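Local coordinates for uncharacterized protein (Escherichia coli O157:H7, PDB 4ZV9), which is of unknown function but, as a dienelactone hydrolase family member with the alpha/beta-hydrolase fold, probably hydrolyses ester or lactone bonds, at residues 135-140 and 167-172; 150-155 and 209-214; 171-176 and 198-203. All coordinates share one frame; numbering follows the deposited sequence.

The three contacts follow the C-terminal half of an alpha/beta-hydrolase sheet outward. Interactions 1 and 3 share strand 169-174: helix 135-140 packs beside it in interaction 1, and strand 198-203 pairs with it in interaction 3, their centres about 12 Å apart. Interaction 2 lies about 13 Å from the centre of interaction 1 and about 10 Å from that of interaction 3. It is tied to the shared strand by a probable hydrogen bond of 2.7 Å between Tyr-153 N and His-172 O. Around it gather Phe-129, next to the modified Cys-130, together with Asp-177 and His-208, consistent with the Cys-Asp-His triad of dienelactone hydrolases.

Interaction 1. Residues 135-140 and 167-172; sequences VSNAAA and APLLLH
The carboxamide of Asn-137 is the flat group of this contact, and two leucine methyls gather round its oxygen end. Leu-169 CD2 comes within 3.7 Å of OD1, and Leu-171 CD2 lies 4.0 Å from the same Asn-137 OD1, both leucine side chains crossing that of Asn-137 at about a right angle. The arrangement belongs to the alpha/beta-hydrolase fold: helix 132-142, which starts just after the modified Cys-130, lies against the sheet with its segment nearly antiparallel to strand 169-172, the axes 10.5 Å apart.

Because the leucines present only methyl groups, the polar ends of the buried amide are satisfied by others: OD1 bonds to Tyr-187 OH and ND2 to Arg-155 O. Asn-137 CG stands beside the backbone N (chi1 -78°), which carries the amide toward the strand. One helical turn on, Ala-140 CB meets Leu-169 CD2 at 4.2 Å, so that this one methyl touches both the amide oxygen and the alanine. Ala-140 CB also touches Ala-167 CB, where the two backbones come nearest (CA to CA 5.7 Å). Here a water joins the backbones, donating to Ala-140 O at 2.7 Å and accepting from Ala-167 N at 2.8 Å.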
ATOM      1  N   VAL A 135      -7.611  -1.671   0.172  1.00 29.63           N
ATOM      2  CA  VAL A 135      -7.014  -2.975  -0.193  1.00 29.85           C
ATOM      3  C   VAL A 135      -6.122  -3.523   0.925  1.00 27.85           C
ATOM      4  O   VAL A 135      -6.132  -4.726   1.193  1.00 27.36           O
ATOM      5  CB  VAL A 135      -6.225  -2.870  -1.504  1.00 29.49           C
ATOM      6  CG1 VAL A 135      -5.475  -4.168  -1.806  1.00 30.21           C
ATOM      7  CG2 VAL A 135      -7.176  -2.533  -2.639  1.00 30.44           C
ATOM      8  N   SER A 136      -5.389  -2.634   1.593  1.00 28.86           N
ATOM      9  CA  SER A 136      -4.536  -3.020   2.711  1.00 29.61           C
ATOM     10  C   SER A 136      -5.342  -3.681   3.826  1.00 31.86           C
ATOM     11  O   SER A 136      -4.941  -4.725   4.343  1.00 30.99           O
ATOM     12  CB  SER A 136      -3.746  -1.808   3.259  1.00 32.12           C
ATOM     13  OG  SER A 136      -2.784  -1.342   2.316  1.00 30.68           O
ATOM     14  N   ASN A 137      -6.477  -3.080   4.187  1.00 29.72           N
ATOM     15  CA  ASN A 137      -7.361  -3.674   5.168  1.00 30.57           C
ATOM     16  C   ASN A 137      -7.923  -5.025   4.686  1.00 30.03           C
ATOM     17  O   ASN A 137      -7.994  -5.979   5.455  1.00 30.43           O
ATOM     18  CB  ASN A 137      -8.509  -2.720   5.522  1.00 30.48           C
ATOM     19  CG  ASN A 137      -8.086  -1.622   6.482  1.00 30.90           C
ATOM     20  OD1 ASN A 137      -7.444  -1.882   7.493  1.00 32.57           O
ATOM     21  ND2 ASN A 137      -8.484  -0.394   6.190  1.00 30.95           N
ATOM     22  N   ALA A 138      -8.351  -5.089   3.433  1.00 28.63           N
ATOM     23  CA  ALA A 138      -8.882  -6.321   2.877  1.00 28.96           C
ATOM     24  C   ALA A 138      -7.823  -7.419   2.873  1.00 30.62           C
ATOM     25  O   ALA A 138      -8.117  -8.595   3.139  1.00 30.86           O
ATOM     26  CB  ALA A 138      -9.411  -6.080   1.483  1.00 32.07           C
ATOM     27  N   ALA A 139      -6.579  -7.045   2.596  1.00 25.93           N
ATOM     28  CA  ALA A 139      -5.476  -8.011   2.643  1.00 27.07           C
ATOM     29  C   ALA A 139      -5.252  -8.528   4.064  1.00 27.79           C
ATOM     30  O   ALA A 139      -4.971  -9.727   4.256  1.00 29.22           O
ATOM     31  CB  ALA A 139      -4.192  -7.391   2.099  1.00 25.80           C
ATOM     32  N   ALA A 140      -5.388  -7.646   5.059  1.00 27.38           N
ATOM     33  CA  ALA A 140      -5.252  -8.065   6.449  1.00 30.64           C
ATOM     34  C   ALA A 140      -6.316  -9.107   6.806  1.00 33.18           C
ATOM     35  O   ALA A 140      -6.053 -10.027   7.563  1.00 32.95           O
ATOM     36  CB  ALA A 140      -5.346  -6.871   7.386  1.00 32.13           C
ATOM     37  N   ALA A 167      -2.469  -9.588  10.930  1.00 32.75           N
ATOM     38  CA  ALA A 167      -1.432  -8.600  10.687  1.00 32.86           C
ATOM     39  C   ALA A 167      -1.627  -7.371  11.575  1.00 33.47           C
ATOM     40  O   ALA A 167      -2.723  -6.803  11.620  1.00 32.07           O
ATOM     41  CB  ALA A 167      -1.457  -8.163   9.228  1.00 31.78           C
ATOM     42  N   PRO A 168      -0.554  -6.947  12.268  1.00 34.06           N
ATOM     43  CA  PRO A 168      -0.589  -5.695  13.028  1.00 34.95           C
ATOM     44  C   PRO A 168      -0.901  -4.522  12.107  1.00 32.05           C
ATOM     45  O   PRO A 168      -0.263  -4.383  11.060  1.00 29.56           O
ATOM     46  CB  PRO A 168       0.831  -5.578  13.582  1.00 35.63           C
ATOM     47  CG  PRO A 168       1.297  -6.986  13.695  1.00 38.02           C
ATOM     48  CD  PRO A 168       0.686  -7.705  12.522  1.00 36.10           C
ATOM     49  N   LEU A 169      -1.876  -3.713  12.503  1.00 31.89           N
ATOM     50  CA  LEU A 169      -2.385  -2.607  11.676  1.00 33.37           C
ATOM     51  C   LEU A 169      -1.938  -1.244  12.155  1.00 34.55           C
ATOM     52  O   LEU A 169      -2.076  -0.925  13.345  1.00 34.92           O
ATOM     53  CB  LEU A 169      -3.910  -2.604  11.717  1.00 35.50           C
ATOM     54  CG  LEU A 169      -4.649  -3.636  10.885  1.00 36.38           C
ATOM     55  CD1 LEU A 169      -6.090  -3.716  11.369  1.00 37.79           C
ATOM     56  CD2 LEU A 169      -4.584  -3.237   9.427  1.00 36.94           C
ATOM     57  N   LEU A 170      -1.425  -0.440  11.236  1.00 32.44           N
ATOM     58  CA  LEU A 170      -1.089   0.947  11.522  1.00 33.97           C
ATOM     59  C   LEU A 170      -1.990   1.752  10.611  1.00 33.52           C
ATOM     60  O   LEU A 170      -1.813   1.731   9.394  1.00 34.55           O
ATOM     61  CB  LEU A 170       0.385   1.255  11.245  1.00 33.60           C
ATOM     62  CG  LEU A 170       0.774   2.734  11.353  1.00 35.65           C
ATOM     63  CD1 LEU A 170       0.539   3.290  12.755  1.00 37.89           C
ATOM     64  CD2 LEU A 170       2.225   2.913  10.949  1.00 35.42           C
ATOM     65  N   LEU A 171      -2.948   2.475  11.189  1.00 34.38           N
ATOM     66  CA  LEU A 171      -3.896   3.226  10.380  1.00 34.05           C
ATOM     67  C   LEU A 171      -3.692   4.743  10.482  1.00 36.75           C
ATOM     68  O   LEU A 171      -3.585   5.295  11.580  1.00 36.90           O
ATOM     69  CB  LEU A 171      -5.335   2.871  10.754  1.00 35.23           C
ATOM     70  CG  LEU A 171      -5.644   1.369  10.772  1.00 35.24           C
ATOM     71  CD1 LEU A 171      -5.557   0.819  12.191  1.00 37.18           C
ATOM     72  CD2 LEU A 171      -7.022   1.078  10.220  1.00 36.26           C
ATOM     73  N   HIS A 172      -3.618   5.394   9.328  1.00 33.88           N
ATOM     74  CA  HIS A 172      -3.476   6.852   9.266  1.00 35.65           C
ATOM     75  C   HIS A 172      -4.766   7.466   8.729  1.00 37.02           C
ATOM     76  O   HIS A 172      -5.208   7.132   7.616  1.00 38.45           O
ATOM     77  CB  HIS A 172      -2.334   7.242   8.337  1.00 34.21           C
ATOM     78  CG  HIS A 172      -1.027   6.604   8.672  1.00 34.10           C
ATOM     79  ND1 HIS A 172      -0.257   7.003   9.745  1.00 36.25           N
ATOM     80  CD2 HIS A 172      -0.336   5.615   8.056  1.00 31.30           C
ATOM     81  CE1 HIS A 172       0.847   6.276   9.783  1.00 35.66           C
ATOM     82  NE2 HIS A 172       0.827   5.432   8.762  1.00 32.10           N
TER
HETATM   83  O   HOH W   1      -3.664 -10.766   8.678  1.00 26.19           O

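Interaction 2. Residues 150-155 and 209-214; sequences VPFYGR and GFHNDS
Strand 150-151 ends in a loop whose aromatic residues meet the loop between strand 198-203 and helix 220-237, a joining of two loops at the C-terminal ends of alpha/beta-hydrolase sheet strands. Phe-152, the first residue past the strand, approaches His-211 obliquely, its CE2 4.3 Å from His-211 CG. The imidazole itself is held by others, ND1 bonding to Tyr-57 OH and NE2 to Asn-2 OD1.

Tyr-153, next in the chain, carries most of the contact. One face of its ring is covered near the centre by its own neighbour, Phe-152 CB lying 3.9 Å above the plane of the Tyr-153 ring. On the opposite face, offset toward the rim, Gly-209 N stands 3.2 Å above that Tyr-153 ring. The ring's CD2-CE2 edge points at the face of Phe-210, a T-shaped pair with ring centroids 5.1 Å apart and planes at 68°. Phe-210 reaches this position with CG in the crowded place between backbone N and carbonyl carbon (chi1 67°). Tyr-153 OH lies at the turn beyond, accepting from His-211 N at 3.1 Å with an N-H...O angle of 152°, while His-211 CB presses in at 3.2 Å from the same Tyr-153 OH. Ring and hydroxyl are thus fixed from both faces, an edge and the tip. The Tyr-153 side chain also touches Asp-177 and meets the ring of His-208, probably members of the family's Cys-Asp-His triad.

The partner loop contains a type I turn from Gly-209 to Asn-212, closed by Asn-212 N to Gly-209 O. An Asx turn follows: Ser-214 N donates to Asn-212 OD1 at 2.9 Å from above the carbonyl plane, and Ser-214 OG bonds the same Asn-212 OD1 on an in-plane lone pair at 2.6 Å.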
ATOM      1  N   VAL A 150      -0.599  -1.238   6.539  1.00 24.68           N
ATOM      2  CA  VAL A 150      -0.586   0.187   6.841  1.00 26.94           C
ATOM      3  C   VAL A 150      -1.492   0.963   5.879  1.00 29.71           C
ATOM      4  O   VAL A 150      -1.034   1.477   4.858  1.00 30.73           O
ATOM      5  CB  VAL A 150       0.852   0.748   6.796  1.00 26.66           C
ATOM      6  CG1 VAL A 150       0.887   2.187   7.271  1.00 28.48           C
ATOM      7  CG2 VAL A 150       1.784  -0.099   7.646  1.00 28.10           C
ATOM      8  N   PRO A 151      -2.800   1.014   6.182  1.00 32.07           N
ATOM      9  CA  PRO A 151      -3.706   1.771   5.330  1.00 31.40           C
ATOM     10  C   PRO A 151      -3.674   3.278   5.592  1.00 33.75           C
ATOM     11  O   PRO A 151      -3.807   3.706   6.747  1.00 33.63           O
ATOM     12  CB  PRO A 151      -5.085   1.219   5.706  1.00 33.13           C
ATOM     13  CG  PRO A 151      -4.918   0.699   7.094  1.00 33.05           C
ATOM     14  CD  PRO A 151      -3.531   0.134   7.110  1.00 33.37           C
ATOM     15  N   PHE A 152      -3.462   4.062   4.529  1.00 29.97           N
ATOM     16  CA  PHE A 152      -3.583   5.510   4.610  1.00 30.06           C
ATOM     17  C   PHE A 152      -4.978   5.902   4.112  1.00 31.34           C
ATOM     18  O   PHE A 152      -5.337   5.632   2.945  1.00 31.07           O
ATOM     19  CB  PHE A 152      -2.567   6.216   3.741  1.00 29.27           C
ATOM     20  CG  PHE A 152      -1.170   6.250   4.290  1.00 29.83           C
ATOM     21  CD1 PHE A 152      -0.371   5.124   4.274  1.00 31.88           C
ATOM     22  CD2 PHE A 152      -0.610   7.450   4.695  1.00 31.57           C
ATOM     23  CE1 PHE A 152       0.941   5.176   4.718  1.00 31.94           C
ATOM     24  CE2 PHE A 152       0.692   7.512   5.143  1.00 32.89           C
ATOM     25  CZ  PHE A 152       1.469   6.366   5.163  1.00 34.01           C
ATOM     26  N   TYR A 153      -5.740   6.567   4.979  1.00 34.22           N
ATOM     27  CA  TYR A 153      -7.076   7.100   4.660  1.00 35.12           C
ATOM     28  C   TYR A 153      -7.830   6.270   3.643  1.00 33.73           C
ATOM     29  O   TYR A 153      -8.199   6.754   2.577  1.00 31.12           O
ATOM     30  CB  TYR A 153      -7.017   8.593   4.266  1.00 35.99           C
ATOM     31  CG  TYR A 153      -5.749   9.010   3.551  1.00 33.94           C
ATOM     32  CD1 TYR A 153      -5.562   8.758   2.194  1.00 32.23           C
ATOM     33  CD2 TYR A 153      -4.765   9.708   4.231  1.00 34.76           C
ATOM     34  CE1 TYR A 153      -4.410   9.182   1.539  1.00 32.25           C
ATOM     35  CE2 TYR A 153      -3.616  10.121   3.596  1.00 32.96           C
ATOM     36  CZ  TYR A 153      -3.440   9.861   2.251  1.00 31.99           C
ATOM     37  OH  TYR A 153      -2.277  10.270   1.663  1.00 27.51           O
ATOM     38  N   GLY A 154      -8.091   5.022   4.021  1.00 35.65           N
ATOM     39  CA  GLY A 154      -8.813   4.069   3.177  1.00 35.58           C
ATOM     40  C   GLY A 154      -9.969   3.386   3.859  1.00 35.75           C
ATOM     41  O   GLY A 154     -10.108   3.434   5.090  1.00 36.04           O
ATOM     42  N   ARG A 155     -10.816   2.763   3.044  1.00 38.70           N
ATOM     43  CA  ARG A 155     -11.992   2.042   3.547  1.00 44.14           C
ATOM     44  C   ARG A 155     -11.629   1.005   4.609  1.00 41.78           C
ATOM     45  O   ARG A 155     -10.670   0.260   4.481  1.00 34.60           O
ATOM     46  CB  ARG A 155     -12.757   1.335   2.428  1.00 51.23           C
ATOM     47  CG  ARG A 155     -13.968   2.119   1.933  1.00 65.48           C
ATOM     48  CD  ARG A 155     -14.598   1.502   0.680  1.00 74.15           C
ATOM     49  NE  ARG A 155     -14.693   0.056   0.793  1.00 88.13           N
ATOM     50  CZ  ARG A 155     -15.019  -0.759  -0.205  1.00 95.48           C
ATOM     51  NH1 ARG A 155     -15.275  -0.288  -1.423  1.00 96.02           N
ATOM     52  NH2 ARG A 155     -15.080  -2.063   0.020  1.00101.22           N
ATOM     53  N   GLY A 209      -5.495  12.291   1.309  1.00 37.94           N
ATOM     54  CA  GLY A 209      -4.461  12.557   0.313  1.00 33.80           C
ATOM     55  C   GLY A 209      -3.300  13.393   0.828  1.00 34.64           C
ATOM     56  O   GLY A 209      -2.470  13.849   0.034  1.00 34.41           O
ATOM     57  N   PHE A 210      -3.191  13.580   2.146  1.00 33.32           N
ATOM     58  CA  PHE A 210      -2.146  14.474   2.697  1.00 34.39           C
ATOM     59  C   PHE A 210      -0.715  14.005   2.459  1.00 32.02           C
ATOM     60  O   PHE A 210       0.205  14.812   2.516  1.00 33.07           O
ATOM     61  CB  PHE A 210      -2.358  14.821   4.192  1.00 34.20           C
ATOM     62  CG  PHE A 210      -2.191  13.663   5.132  1.00 35.00           C
ATOM     63  CD1 PHE A 210      -0.926  13.205   5.490  1.00 36.06           C
ATOM     64  CD2 PHE A 210      -3.296  13.055   5.702  1.00 37.93           C
ATOM     65  CE1 PHE A 210      -0.772  12.140   6.368  1.00 35.86           C
ATOM     66  CE2 PHE A 210      -3.146  12.000   6.593  1.00 38.82           C
ATOM     67  CZ  PHE A 210      -1.881  11.539   6.922  1.00 36.96           C
ATOM     68  N   HIS A 211      -0.526  12.718   2.201  1.00 31.89           N
ATOM     69  CA  HIS A 211       0.800  12.197   1.886  1.00 29.57           C
ATOM     70  C   HIS A 211       1.152  12.384   0.404  1.00 29.45           C
ATOM     71  O   HIS A 211       2.331  12.293   0.033  1.00 27.72           O
ATOM     72  CB  HIS A 211       0.873  10.717   2.231  1.00 29.98           C
ATOM     73  CG  HIS A 211       2.245  10.138   2.102  1.00 30.14           C
ATOM     74  ND1 HIS A 211       2.661   9.459   0.978  1.00 28.77           N
ATOM     75  CD2 HIS A 211       3.305  10.156   2.949  1.00 31.08           C
ATOM     76  CE1 HIS A 211       3.916   9.080   1.138  1.00 28.28           C
ATOM     77  NE2 HIS A 211       4.329   9.488   2.325  1.00 27.35           N
ATOM     78  N   ASN A 212       0.155  12.649  -0.439  1.00 27.71           N
ATOM     79  CA  ASN A 212       0.397  12.784  -1.876  1.00 27.31           C
ATOM     80  C   ASN A 212       0.923  14.178  -2.213  1.00 28.31           C
ATOM     81  O   ASN A 212       0.167  15.127  -2.391  1.00 27.62           O
ATOM     82  CB  ASN A 212      -0.850  12.451  -2.691  1.00 25.98           C
ATOM     83  CG  ASN A 212      -0.560  12.346  -4.194  1.00 27.12           C
ATOM     84  OD1 ASN A 212       0.433  12.893  -4.693  1.00 27.63           O
ATOM     85  ND2 ASN A 212      -1.430  11.615  -4.926  1.00 23.92           N
ATOM     86  N   ASP A 213       2.238  14.251  -2.374  1.00 29.27           N
ATOM     87  CA  ASP A 213       2.929  15.497  -2.669  1.00 32.67           C
ATOM     88  C   ASP A 213       2.705  16.036  -4.095  1.00 32.07           C
ATOM     89  O   ASP A 213       3.163  17.130  -4.407  1.00 31.71           O
ATOM     90  CB  ASP A 213       4.416  15.341  -2.349  1.00 35.48           C
ATOM     91  CG  ASP A 213       5.002  14.101  -2.968  1.00 38.49           C
ATOM     92  OD1 ASP A 213       5.257  14.134  -4.184  1.00 34.62           O
ATOM     93  OD2 ASP A 213       5.164  13.092  -2.241  1.00 36.02           O
ATOM     94  N   SER A 214       1.965  15.311  -4.934  1.00 30.28           N
ATOM     95  CA  SER A 214       1.627  15.813  -6.269  1.00 30.37           C
ATOM     96  C   SER A 214       0.249  16.505  -6.293  1.00 30.57           C
ATOM     97  O   SER A 214      -0.198  16.958  -7.356  1.00 30.00           O
ATOM     98  CB  SER A 214       1.656  14.681  -7.295  1.00 28.36           C
ATOM     99  OG  SER A 214       0.567  13.764  -7.114  1.00 30.72           O
TER

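Interaction 3. Residues 171-176 and 198-203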
ATOM      1  N   LEU A 171      -2.948   2.475  11.189  1.00 34.38           N
ATOM      2  CA  LEU A 171      -3.896   3.226  10.380  1.00 34.05           C
ATOM      3  C   LEU A 171      -3.692   4.743  10.482  1.00 36.75           C
ATOM      4  O   LEU A 171      -3.585   5.295  11.580  1.00 36.90           O
ATOM      5  CB  LEU A 171      -5.335   2.871  10.754  1.00 35.23           C
ATOM      6  CG  LEU A 171      -5.644   1.369  10.772  1.00 35.24           C
ATOM      7  CD1 LEU A 171      -5.557   0.819  12.191  1.00 37.18           C
ATOM      8  CD2 LEU A 171      -7.022   1.078  10.220  1.00 36.26           C
ATOM      9  N   HIS A 172      -3.618   5.394   9.328  1.00 33.88           N
ATOM     10  CA  HIS A 172      -3.476   6.852   9.266  1.00 35.65           C
ATOM     11  C   HIS A 172      -4.766   7.466   8.729  1.00 37.02           C
ATOM     12  O   HIS A 172      -5.208   7.132   7.616  1.00 38.45           O
ATOM     13  CB  HIS A 172      -2.334   7.242   8.337  1.00 34.21           C
ATOM     14  CG  HIS A 172      -1.027   6.604   8.672  1.00 34.10           C
ATOM     15  ND1 HIS A 172      -0.257   7.003   9.745  1.00 36.25           N
ATOM     16  CD2 HIS A 172      -0.336   5.615   8.056  1.00 31.30           C
ATOM     17  CE1 HIS A 172       0.847   6.276   9.783  1.00 35.66           C
ATOM     18  NE2 HIS A 172       0.827   5.432   8.762  1.00 32.10           N
ATOM     19  N   PHE A 173      -5.363   8.367   9.502  1.00 38.19           N
ATOM     20  CA  PHE A 173      -6.592   9.042   9.094  1.00 38.49           C
ATOM     21  C   PHE A 173      -6.397  10.555   9.090  1.00 39.87           C
ATOM     22  O   PHE A 173      -5.657  11.089   9.908  1.00 37.57           O
ATOM     23  CB  PHE A 173      -7.737   8.710  10.044  1.00 40.10           C
ATOM     24  CG  PHE A 173      -8.114   7.260  10.071  1.00 40.65           C
ATOM     25  CD1 PHE A 173      -8.721   6.666   8.973  1.00 40.18           C
ATOM     26  CD2 PHE A 173      -7.924   6.505  11.216  1.00 41.29           C
ATOM     27  CE1 PHE A 173      -9.091   5.334   8.999  1.00 40.01           C
ATOM     28  CE2 PHE A 173      -8.309   5.177  11.255  1.00 41.26           C
ATOM     29  CZ  PHE A 173      -8.896   4.589  10.151  1.00 39.89           C
ATOM     30  N   ALA A 174      -7.074  11.231   8.168  1.00 38.42           N
ATOM     31  CA  ALA A 174      -7.048  12.687   8.107  1.00 41.47           C
ATOM     32  C   ALA A 174      -8.290  13.212   8.827  1.00 43.17           C
ATOM     33  O   ALA A 174      -9.396  12.725   8.587  1.00 43.79           O
ATOM     34  CB  ALA A 174      -7.037  13.146   6.669  1.00 41.41           C
ATOM     35  N   GLU A 175      -8.114  14.197   9.698  1.00 49.09           N
ATOM     36  CA  GLU A 175      -9.245  14.756  10.473  1.00 51.74           C
ATOM     37  C   GLU A 175     -10.432  15.200   9.619  1.00 53.83           C
ATOM     38  O   GLU A 175     -11.582  14.910   9.951  1.00 52.50           O
ATOM     39  CB  GLU A 175      -8.798  15.949  11.307  1.00 55.85           C
ATOM     40  CG  GLU A 175      -9.904  16.471  12.222  1.00 58.54           C
ATOM     41  CD  GLU A 175      -9.572  17.778  12.918  1.00 63.76           C
ATOM     42  OE1 GLU A 175      -8.546  18.419  12.601  1.00 68.36           O
ATOM     43  OE2 GLU A 175     -10.373  18.183  13.779  1.00 67.18           O
ATOM     44  N   LEU A 176     -10.156  15.874   8.506  1.00 53.57           N
ATOM     45  CA  LEU A 176     -11.218  16.399   7.652  1.00 56.35           C
ATOM     46  C   LEU A 176     -11.874  15.367   6.718  1.00 55.60           C
ATOM     47  O   LEU A 176     -12.893  15.661   6.088  1.00 59.25           O
ATOM     48  CB  LEU A 176     -10.679  17.573   6.829  1.00 57.69           C
ATOM     49  CG  LEU A 176     -10.047  18.733   7.613  1.00 60.09           C
ATOM     50  CD1 LEU A 176      -9.479  19.786   6.669  1.00 63.64           C
ATOM     51  CD2 LEU A 176     -11.044  19.368   8.564  1.00 65.47           C
ATOM     52  N   TYR A 198      -3.112  -3.008  16.925  1.00 41.75           N
ATOM     53  CA  TYR A 198      -3.220  -1.886  16.006  1.00 40.24           C
ATOM     54  C   TYR A 198      -2.810  -0.586  16.671  1.00 43.18           C
ATOM     55  O   TYR A 198      -2.777  -0.487  17.894  1.00 40.50           O
ATOM     56  CB  TYR A 198      -4.663  -1.734  15.498  1.00 39.87           C
ATOM     57  CG  TYR A 198      -5.589  -1.092  16.512  1.00 42.91           C
ATOM     58  CD1 TYR A 198      -6.151  -1.841  17.539  1.00 42.49           C
ATOM     59  CD2 TYR A 198      -5.876   0.266  16.465  1.00 42.47           C
ATOM     60  CE1 TYR A 198      -6.974  -1.257  18.481  1.00 44.19           C
ATOM     61  CE2 TYR A 198      -6.710   0.862  17.405  1.00 43.51           C
ATOM     62  CZ  TYR A 198      -7.253   0.095  18.406  1.00 44.98           C
ATOM     63  OH  TYR A 198      -8.078   0.677  19.346  1.00 48.24           O
ATOM     64  N   GLU A 199      -2.476   0.399  15.843  1.00 40.57           N
ATOM     65  CA  GLU A 199      -2.274   1.776  16.296  1.00 44.82           C
ATOM     66  C   GLU A 199      -2.935   2.633  15.234  1.00 42.37           C
ATOM     67  O   GLU A 199      -2.807   2.349  14.041  1.00 35.24           O
ATOM     68  CB  GLU A 199      -0.802   2.166  16.438  1.00 48.15           C
ATOM     69  CG  GLU A 199      -0.094   1.521  17.615  1.00 55.03           C
ATOM     70  CD  GLU A 199       1.332   2.016  17.797  1.00 59.02           C
ATOM     71  OE1 GLU A 199       1.719   3.033  17.179  1.00 63.03           O
ATOM     72  OE2 GLU A 199       2.074   1.390  18.579  1.00 67.12           O
ATOM     73  N   ALA A 200      -3.678   3.648  15.665  1.00 42.84           N
ATOM     74  CA  ALA A 200      -4.364   4.523  14.720  1.00 44.01           C
ATOM     75  C   ALA A 200      -4.077   5.958  15.074  1.00 45.18           C
ATOM     76  O   ALA A 200      -4.020   6.314  16.247  1.00 46.36           O
ATOM     77  CB  ALA A 200      -5.858   4.267  14.729  1.00 43.52           C
ATOM     78  N   TYR A 201      -3.867   6.771  14.050  1.00 43.90           N
ATOM     79  CA  TYR A 201      -3.560   8.175  14.244  1.00 47.88           C
ATOM     80  C   TYR A 201      -4.443   9.030  13.364  1.00 48.07           C
ATOM     81  O   TYR A 201      -4.629   8.737  12.176  1.00 46.94           O
ATOM     82  CB  TYR A 201      -2.091   8.451  13.929  1.00 46.61           C
ATOM     83  CG  TYR A 201      -1.166   7.722  14.856  1.00 46.17           C
ATOM     84  CD1 TYR A 201      -0.868   8.240  16.122  1.00 49.34           C
ATOM     85  CD2 TYR A 201      -0.611   6.502  14.493  1.00 46.30           C
ATOM     86  CE1 TYR A 201      -0.027   7.561  16.987  1.00 49.95           C
ATOM     87  CE2 TYR A 201       0.238   5.820  15.346  1.00 46.23           C
ATOM     88  CZ  TYR A 201       0.521   6.348  16.592  1.00 51.11           C
ATOM     89  OH  TYR A 201       1.346   5.663  17.444  1.00 51.09           O
ATOM     90  N   ILE A 202      -5.000  10.075  13.964  1.00 49.05           N
ATOM     91  CA  ILE A 202      -5.806  11.037  13.240  1.00 49.49           C
ATOM     92  C   ILE A 202      -4.975  12.312  13.176  1.00 50.51           C
ATOM     93  O   ILE A 202      -4.647  12.887  14.205  1.00 53.63           O
ATOM     94  CB  ILE A 202      -7.156  11.274  13.935  1.00 53.88           C
ATOM     95  CG1 ILE A 202      -7.929   9.959  13.984  1.00 53.40           C
ATOM     96  CG2 ILE A 202      -7.970  12.317  13.182  1.00 55.70           C
ATOM     97  CD1 ILE A 202      -9.132   9.986  14.900  1.00 57.65           C
ATOM     98  N   TYR A 203      -4.660  12.754  11.962  1.00 46.49           N
ATOM     99  CA  TYR A 203      -3.806  13.915  11.751  1.00 47.43           C
ATOM    100  C   TYR A 203      -4.682  15.166  11.699  1.00 48.99           C
ATOM    101  O   TYR A 203      -5.556  15.266  10.834  1.00 47.11           O
ATOM    102  CB  TYR A 203      -2.965  13.714  10.474  1.00 46.33           C
ATOM    103  CG  TYR A 203      -2.039  12.523  10.627  1.00 43.60           C
ATOM    104  CD1 TYR A 203      -2.509  11.228  10.456  1.00 43.02           C
ATOM    105  CD2 TYR A 203      -0.708  12.688  11.017  1.00 43.86           C
ATOM    106  CE1 TYR A 203      -1.679  10.134  10.639  1.00 41.74           C
ATOM    107  CE2 TYR A 203       0.131  11.600  11.200  1.00 42.74           C
ATOM    108  CZ  TYR A 203      -0.357  10.325  11.009  1.00 40.71           C
ATOM    109  OH  TYR A 203       0.463   9.226  11.200  1.00 39.73           O
TER
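Strand 171-174 and strand 198-203 run parallel, 4.7 Å apart between axes, in a pairing that is tight within and looser at its outer rim. The tight part begins with the backbone ladder: Leu-171 and Phe-173 each donate and accept, linking to Glu-199, Tyr-201 and Tyr-203 along nearly straight lines; Phe-173 N to Tyr-201 O measures 2.8 Å. On the face covered by helix 220-237, His-172 and Tyr-203 lie side by side and their rings meet rim to rim. His-172 ND1 and Tyr-203 OH share a hydrogen bond of 2.8 Å. Since His-172 NE2 also bonds to Thr-230 OG1, the imidazole is gripped at both nitrogens and its rotation fixed; Tyr-203 OH has a further partner in Arg-229. The edge of the tyrosine ring also comes up to Phe-173 O, with Tyr-203 CD1 3.2 Å away. Trp-184 covers the other face, that of Leu-171 and Phe-173.

Toward solvent the contact thins to aliphatic touches and a few polar bonds. Exposed Ile-202 lays CG1 4.1 Å from Phe-173 CB, and Ile-202 CG2 reaches Glu-175 CA at 3.9 Å. Glu-175 OE1 bonds to Gly-205 N, Glu-175 N closes the ladder on Tyr-203 O, and Tyr-201 OH donates to Glu-199 OE1. With helix 184-193 connecting the strands, this is a beta-alpha-beta crossover at the outer end of an alpha/beta-hydrolase sheet.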